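Local coordinates for protein bacterial leucyl aminopeptidase (Legionella pneumophila, PDB 6ESL) that probably removes N-terminal residues from peptides as a secreted, two-zinc leucyl aminopeptidase of the M28 family, contributing to nutrient acquisition during infection of amoebas, at residues S177-K182 against S190-I195; A201-I206 against K245-F250. All blocks are in the same frame, centred on the assembly; numbering follows the deposited sequence.

Interaction 1: residues S177-K182 against S190-I195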
loop_
_atom_site.group_PDB
_atom_site.type_symbol
_atom_site.label_atom_id
_atom_site.label_comp_id
_atom_site.label_asym_id
_atom_site.label_seq_id
_atom_site.Cartn_x
_atom_site.Cartn_y
_atom_site.Cartn_z
ATOM N N SER B 177 -8.019 13.809 30.206
ATOM C CA SER B 177 -9.417 14.110 30.211
ATOM C C SER B 177 -10.153 12.952 29.541
ATOM O O SER B 177 -9.619 12.260 28.643
ATOM C CB SER B 177 -9.650 15.453 29.487
ATOM O OG SER B 177 -11.012 15.741 29.394
ATOM N N THR B 178 -11.347 12.673 30.069
ATOM C CA THR B 178 -12.199 11.644 29.534
ATOM C C THR B 178 -13.590 12.148 29.193
ATOM O O THR B 178 -14.114 12.995 29.869
ATOM C CB THR B 178 -12.317 10.489 30.492
ATOM O OG1 THR B 178 -13.071 10.882 31.615
ATOM C CG2 THR B 178 -10.921 9.995 30.877
ATOM N N PHE B 179 -14.212 11.584 28.174
ATOM C CA PHE B 179 -15.655 11.830 27.970
ATOM C C PHE B 179 -16.368 10.734 27.198
ATOM O O PHE B 179 -15.736 9.994 26.436
ATOM C CB PHE B 179 -15.891 13.189 27.343
ATOM C CG PHE B 179 -15.226 13.400 26.016
ATOM C CD1 PHE B 179 -13.928 13.908 25.941
ATOM C CD2 PHE B 179 -15.917 13.135 24.829
ATOM C CE1 PHE B 179 -13.331 14.160 24.675
ATOM C CE2 PHE B 179 -15.338 13.402 23.595
ATOM C CZ PHE B 179 -14.028 13.885 23.508
ATOM N N PHE B 180 -17.654 10.586 27.459
ATOM C CA PHE B 180 -18.465 9.708 26.673
ATOM C C PHE B 180 -18.973 10.433 25.453
ATOM O O PHE B 180 -19.354 11.600 25.528
ATOM C CB PHE B 180 -19.661 9.162 27.432
ATOM C CG PHE B 180 -19.321 8.103 28.450
ATOM C CD1 PHE B 180 -18.430 7.047 28.140
ATOM C CD2 PHE B 180 -19.953 8.113 29.730
ATOM C CE1 PHE B 180 -18.152 6.054 29.068
ATOM C CE2 PHE B 180 -19.705 7.115 30.658
ATOM C CZ PHE B 180 -18.778 6.108 30.355
ATOM N N VAL B 181 -18.972 9.728 24.318
ATOM C CA VAL B 181 -19.740 10.117 23.173
ATOM C C VAL B 181 -20.924 9.185 23.025
ATOM O O VAL B 181 -20.770 7.990 22.847
ATOM C CB VAL B 181 -18.896 10.065 21.909
ATOM C CG1 VAL B 181 -19.768 10.428 20.691
ATOM C CG2 VAL B 181 -17.740 11.047 22.022
ATOM N N LYS B 182 -22.118 9.757 23.065
ATOM C CA LYS B 182 -23.346 9.011 22.894
ATOM C C LYS B 182 -23.507 8.278 21.540
ATOM O O LYS B 182 -22.872 8.598 20.519
ATOM C CB LYS B 182 -24.561 9.897 23.234
ATOM C CG LYS B 182 -24.603 10.247 24.692
ATOM C CD LYS B 182 -25.801 11.140 24.977
ATOM C CE LYS B 182 -25.875 11.482 26.437
ATOM N NZ LYS B 182 -27.058 12.376 26.628
ATOM N N SER B 190 -19.566 5.451 23.501
ATOM C CA SER B 190 -18.181 5.359 23.250
ATOM C C SER B 190 -17.363 6.144 24.355
ATOM O O SER B 190 -17.761 7.214 24.804
ATOM C CB SER B 190 -17.785 5.794 21.842
ATOM O OG SER B 190 -18.328 4.966 20.792
ATOM N N LEU B 191 -16.191 5.605 24.698
ATOM C CA LEU B 191 -15.241 6.232 25.643
ATOM C C LEU B 191 -14.110 6.879 24.884
ATOM O O LEU B 191 -13.349 6.206 24.175
ATOM C CB LEU B 191 -14.660 5.211 26.568
ATOM C CG LEU B 191 -13.512 5.717 27.506
ATOM C CD1 LEU B 191 -14.018 6.900 28.364
ATOM C CD2 LEU B 191 -13.047 4.519 28.319
ATOM N N VAL B 192 -14.031 8.186 24.984
ATOM C CA VAL B 192 -12.957 8.921 24.389
ATOM C C VAL B 192 -12.072 9.427 25.563
ATOM O O VAL B 192 -12.585 10.002 26.595
ATOM C CB VAL B 192 -13.411 10.133 23.593
ATOM C CG1 VAL B 192 -12.223 10.939 23.057
ATOM C CG2 VAL B 192 -14.289 9.694 22.402
ATOM N N THR B 193 -10.771 9.192 25.422
ATOM C CA THR B 193 -9.778 9.572 26.417
ATOM C C THR B 193 -8.693 10.373 25.716
ATOM O O THR B 193 -8.492 10.229 24.511
ATOM C CB THR B 193 -9.149 8.341 27.092
ATOM O OG1 THR B 193 -8.233 7.712 26.188
ATOM C CG2 THR B 193 -10.227 7.344 27.490
ATOM N N VAL B 194 -7.993 11.217 26.465
ATOM C CA VAL B 194 -6.967 12.067 25.857
ATOM C C VAL B 194 -5.839 12.350 26.805
ATOM O O VAL B 194 -6.095 12.594 28.013
ATOM C CB VAL B 194 -7.547 13.375 25.235
ATOM C CG1 VAL B 194 -8.198 14.283 26.270
ATOM C CG2 VAL B 194 -6.506 14.109 24.405
ATOM N N ILE B 195 -4.615 12.291 26.269
ATOM C CA ILE B 195 -3.396 12.644 26.999
ATOM C C ILE B 195 -2.809 13.836 26.288
ATOM O O ILE B 195 -2.398 13.696 25.141
ATOM C CB ILE B 195 -2.383 11.481 27.084
ATOM C CG1 ILE B 195 -3.024 10.313 27.842
ATOM C CG2 ILE B 195 -1.134 11.896 27.876
ATOM C CD1 ILE B 195 -2.396 8.965 27.521
HETATM O O HOH W 1 -20.732 6.206 20.461
#

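Interaction 2: residues A201-I206 against K245-F250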
loop_
_atom_site.group_PDB
_atom_site.type_symbol
_atom_site.label_atom_id
_atom_site.label_comp_id
_atom_site.label_asym_id
_atom_site.label_seq_id
_atom_site.Cartn_x
_atom_site.Cartn_y
_atom_site.Cartn_z
ATOM N N ALA B 201 -3.054 20.773 18.121
ATOM C CA ALA B 201 -2.373 20.207 16.999
ATOM C C ALA B 201 -3.144 18.950 16.555
ATOM O O ALA B 201 -3.884 18.359 17.345
ATOM C CB ALA B 201 -0.936 19.898 17.347
ATOM N N PRO B 202 -3.038 18.590 15.288
ATOM C CA PRO B 202 -3.747 17.357 14.835
ATOM C C PRO B 202 -3.363 16.127 15.654
ATOM O O PRO B 202 -2.193 15.912 15.932
ATOM C CB PRO B 202 -3.376 17.269 13.333
ATOM C CG PRO B 202 -3.174 18.743 12.935
ATOM C CD PRO B 202 -2.463 19.343 14.148
ATOM N N ALA B 203 -4.361 15.424 16.188
ATOM C CA ALA B 203 -4.129 14.372 17.189
ATOM C C ALA B 203 -3.704 13.020 16.593
ATOM O O ALA B 203 -3.878 12.770 15.389
ATOM C CB ALA B 203 -5.370 14.168 18.017
ATOM N N ILE B 204 -3.310 12.133 17.489
ATOM C CA ILE B 204 -2.971 10.767 17.179
ATOM C C ILE B 204 -4.012 9.944 17.906
ATOM O O ILE B 204 -4.175 10.088 19.080
ATOM C CB ILE B 204 -1.606 10.367 17.735
ATOM C CG1 ILE B 204 -0.473 11.089 17.044
ATOM C CG2 ILE B 204 -1.379 8.889 17.602
ATOM C CD1 ILE B 204 -0.644 11.264 15.561
ATOM N N VAL B 205 -4.691 9.052 17.220
ATOM C CA VAL B 205 -5.735 8.263 17.834
ATOM C C VAL B 205 -5.475 6.744 17.828
ATOM O O VAL B 205 -5.100 6.226 16.831
ATOM C CB VAL B 205 -7.066 8.509 17.126
ATOM C CG1 VAL B 205 -8.164 7.670 17.693
ATOM C CG2 VAL B 205 -7.422 9.969 17.034
ATOM N N ILE B 206 -5.673 6.071 18.951
ATOM C CA ILE B 206 -5.531 4.647 19.071
ATOM C C ILE B 206 -6.833 4.097 19.556
ATOM O O ILE B 206 -7.284 4.474 20.592
ATOM C CB ILE B 206 -4.427 4.282 20.065
ATOM C CG1 ILE B 206 -3.073 4.732 19.576
ATOM C CG2 ILE B 206 -4.373 2.799 20.311
ATOM C CD1 ILE B 206 -2.603 6.005 20.200
ATOM N N LYS B 245 4.307 16.619 21.349
ATOM C CA LYS B 245 3.889 17.714 20.470
ATOM C C LYS B 245 2.440 17.637 19.963
ATOM O O LYS B 245 2.017 18.522 19.223
ATOM C CB LYS B 245 4.810 17.782 19.263
ATOM C CG LYS B 245 6.210 18.241 19.651
ATOM C CD LYS B 245 7.122 18.145 18.434
ATOM C CE LYS B 245 6.709 19.104 17.325
ATOM N NZ LYS B 245 7.760 18.985 16.260
ATOM N N ARG B 246 1.706 16.556 20.288
ATOM C CA ARG B 246 0.318 16.341 19.793
ATOM C C ARG B 246 -0.488 15.680 20.887
ATOM O O ARG B 246 0.067 14.923 21.677
ATOM C CB ARG B 246 0.270 15.435 18.509
ATOM C CG ARG B 246 1.057 15.940 17.328
ATOM C CD ARG B 246 1.107 14.911 16.248
ATOM N NE ARG B 246 1.799 15.452 15.084
ATOM C CZ ARG B 246 1.283 16.317 14.196
ATOM N NH1 ARG B 246 0.064 16.819 14.316
ATOM N NH2 ARG B 246 1.996 16.754 13.195
ATOM N N PRO B 247 -1.803 15.958 20.942
ATOM C CA PRO B 247 -2.628 15.159 21.858
ATOM C C PRO B 247 -2.704 13.691 21.344
ATOM O O PRO B 247 -2.662 13.426 20.117
ATOM C CB PRO B 247 -3.985 15.823 21.779
ATOM C CG PRO B 247 -4.004 16.537 20.474
ATOM C CD PRO B 247 -2.610 16.814 20.046
ATOM N N ILE B 248 -2.820 12.781 22.303
ATOM C CA ILE B 248 -2.933 11.369 22.052
ATOM C C ILE B 248 -4.303 10.871 22.536
ATOM O O ILE B 248 -4.582 10.885 23.763
ATOM C CB ILE B 248 -1.818 10.587 22.762
ATOM C CG1 ILE B 248 -0.452 10.941 22.171
ATOM C CG2 ILE B 248 -2.033 9.095 22.616
ATOM C CD1 ILE B 248 0.687 10.549 23.120
ATOM N N TYR B 249 -5.117 10.328 21.627
ATOM C CA TYR B 249 -6.389 9.810 22.131
ATOM C C TYR B 249 -6.366 8.280 22.206
ATOM O O TYR B 249 -5.991 7.612 21.275
ATOM C CB TYR B 249 -7.597 10.308 21.304
ATOM C CG TYR B 249 -7.960 11.788 21.371
ATOM C CD1 TYR B 249 -7.400 12.682 20.523
ATOM C CD2 TYR B 249 -8.985 12.251 22.256
ATOM C CE1 TYR B 249 -7.762 14.050 20.551
ATOM C CE2 TYR B 249 -9.365 13.581 22.306
ATOM C CZ TYR B 249 -8.761 14.474 21.442
ATOM O OH TYR B 249 -9.147 15.776 21.404
ATOM N N PHE B 250 -6.851 7.760 23.290
ATOM C CA PHE B 250 -7.247 6.390 23.400
ATOM C C PHE B 250 -8.754 6.240 23.418
ATOM O O PHE B 250 -9.410 6.808 24.231
ATOM C CB PHE B 250 -6.587 5.638 24.582
ATOM C CG PHE B 250 -5.113 5.458 24.417
ATOM C CD1 PHE B 250 -4.237 6.492 24.831
ATOM C CD2 PHE B 250 -4.550 4.256 23.914
ATOM C CE1 PHE B 250 -2.841 6.318 24.693
ATOM C CE2 PHE B 250 -3.177 4.072 23.785
ATOM C CZ PHE B 250 -2.328 5.104 24.152
#

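Interaction 1: residues S177-K182 against S190-I195
The Phe179 ring lies with one face over Val192, whose CB sits 3.9 Å from the ring centroid, 17° off the normal, in a CH-pi contact displaced toward the rim at CE2 and CZ. The Phe180 ring, on the other side of the sheet, receives the carbonyl Ser190 O at its edge and in its plane, with CD1 3.4 Å from that oxygen. Both rings belong to the first strand of an antiparallel beta hairpin, 176-183 with 188-195, at the margin of the mixed sheet of the M28 peptidase domain.

Phe179 reaches its neighbour because CG stands between the backbone N and the carbonyl carbon (chi1 59°), the crowded position, which lays the ring alongside the Val192 side chain so that CZ comes to 3.5 Å from Val192 CG1. On its other branch Val192 uses CG2, beside its backbone N, to meet CG2 of Val181. Phe180, with CG beside its backbone N, lies along helix 151-170 and makes a cation-pi contact with Lys161. Helix 261-272 lies against the sheet face that carries Phe179, Val181 and Ser190, where His269 meets the Phe179 ring.

Three hydrogen-bonded pairs, Ser177-Val194, Phe179-Val192 and Val181-Ser190, tie the backbones together. The central pair is the straightest, Phe179 N giving 170° at the hydrogen toward Val192 O. Ser190 OG is bonded to Ala254 N, and a water lies 2.7 Å from the same Ser190 OG and donates to Val181 O at 3.0 Å.

Interaction 2: residues A201-I206 against K245-F250
Arg246 NH1 donates to Pro202 O at 2.9 Å, in the plane of the carbonyl and on one of its lone pairs, while the acceptor lies only 11° out of the guanidinium plane. The side chain, extended from CG to NE, runs past this oxygen, and its NE turns to the terminal carboxylate, forming a salt bridge with Glu393 OXT. Two different acceptors therefore fix the rotation of the guanidinium at the point where strands 203-209 and 248-253 begin.

Past this point the segments form a parallel ladder, the two ends of a beta-alpha-beta crossover through helix 220-239. Ile204 is gripped at both backbone polar atoms: its N donates to Pro247 O at 3.0 Å, and its O accepts Tyr249 N at 2.7 Å, nearly along the C=O axis. Ile206 N then donates to Tyr249 O at 2.8 Å, and the ladder runs on with a backbone bond between Ile206 and Ile251. Ala203 and Val205 turn their backbone bonds to the other side, Ala203 to Pro276 and Lys278, Val205 to Ala279 and Val281 of strand 277-282, the alternation expected of a strand with a neighbour on either side.

Ala203 CB meets the edge of the Tyr249 ring in its plane, 3.5 Å from CE1. On the Ile204, Ile206 and Phe250 side, Ile206 CD1 lies over one face of the Phe250 ring, and helices 220-239 and 373-391 pack against this layer. The buried strand section is thus held by backbone amides and carbonyls amid apolar side chains, whereas the charged group sits at its start, where the arginine probably helps to neutralise the C-terminal carboxylate.

Overall arrangement
Interaction 1 and interaction 2 are consecutive parts of one mixed sheet, their centres 13 Å apart. Strand 188-195 of the hairpin runs antiparallel beside strand 248-253, so strand 248-253 lies between the hairpin and strand 203-209. Across this seam Ile195 N is 2.9 Å from Ile248 O and Thr193 OG1 2.5 Å from Phe250 O, both probable hydrogen bonds, and the Tyr249 ring packs on Val194 by CE2, 3.5 Å from Val194 CB. Strand 203-209 ends at the zinc ligand His209, which shares the two-zinc site with Asp222, Glu257 and Asp284; the Ser190 side chain, in interaction 1, is about 13 Å from a zinc ion.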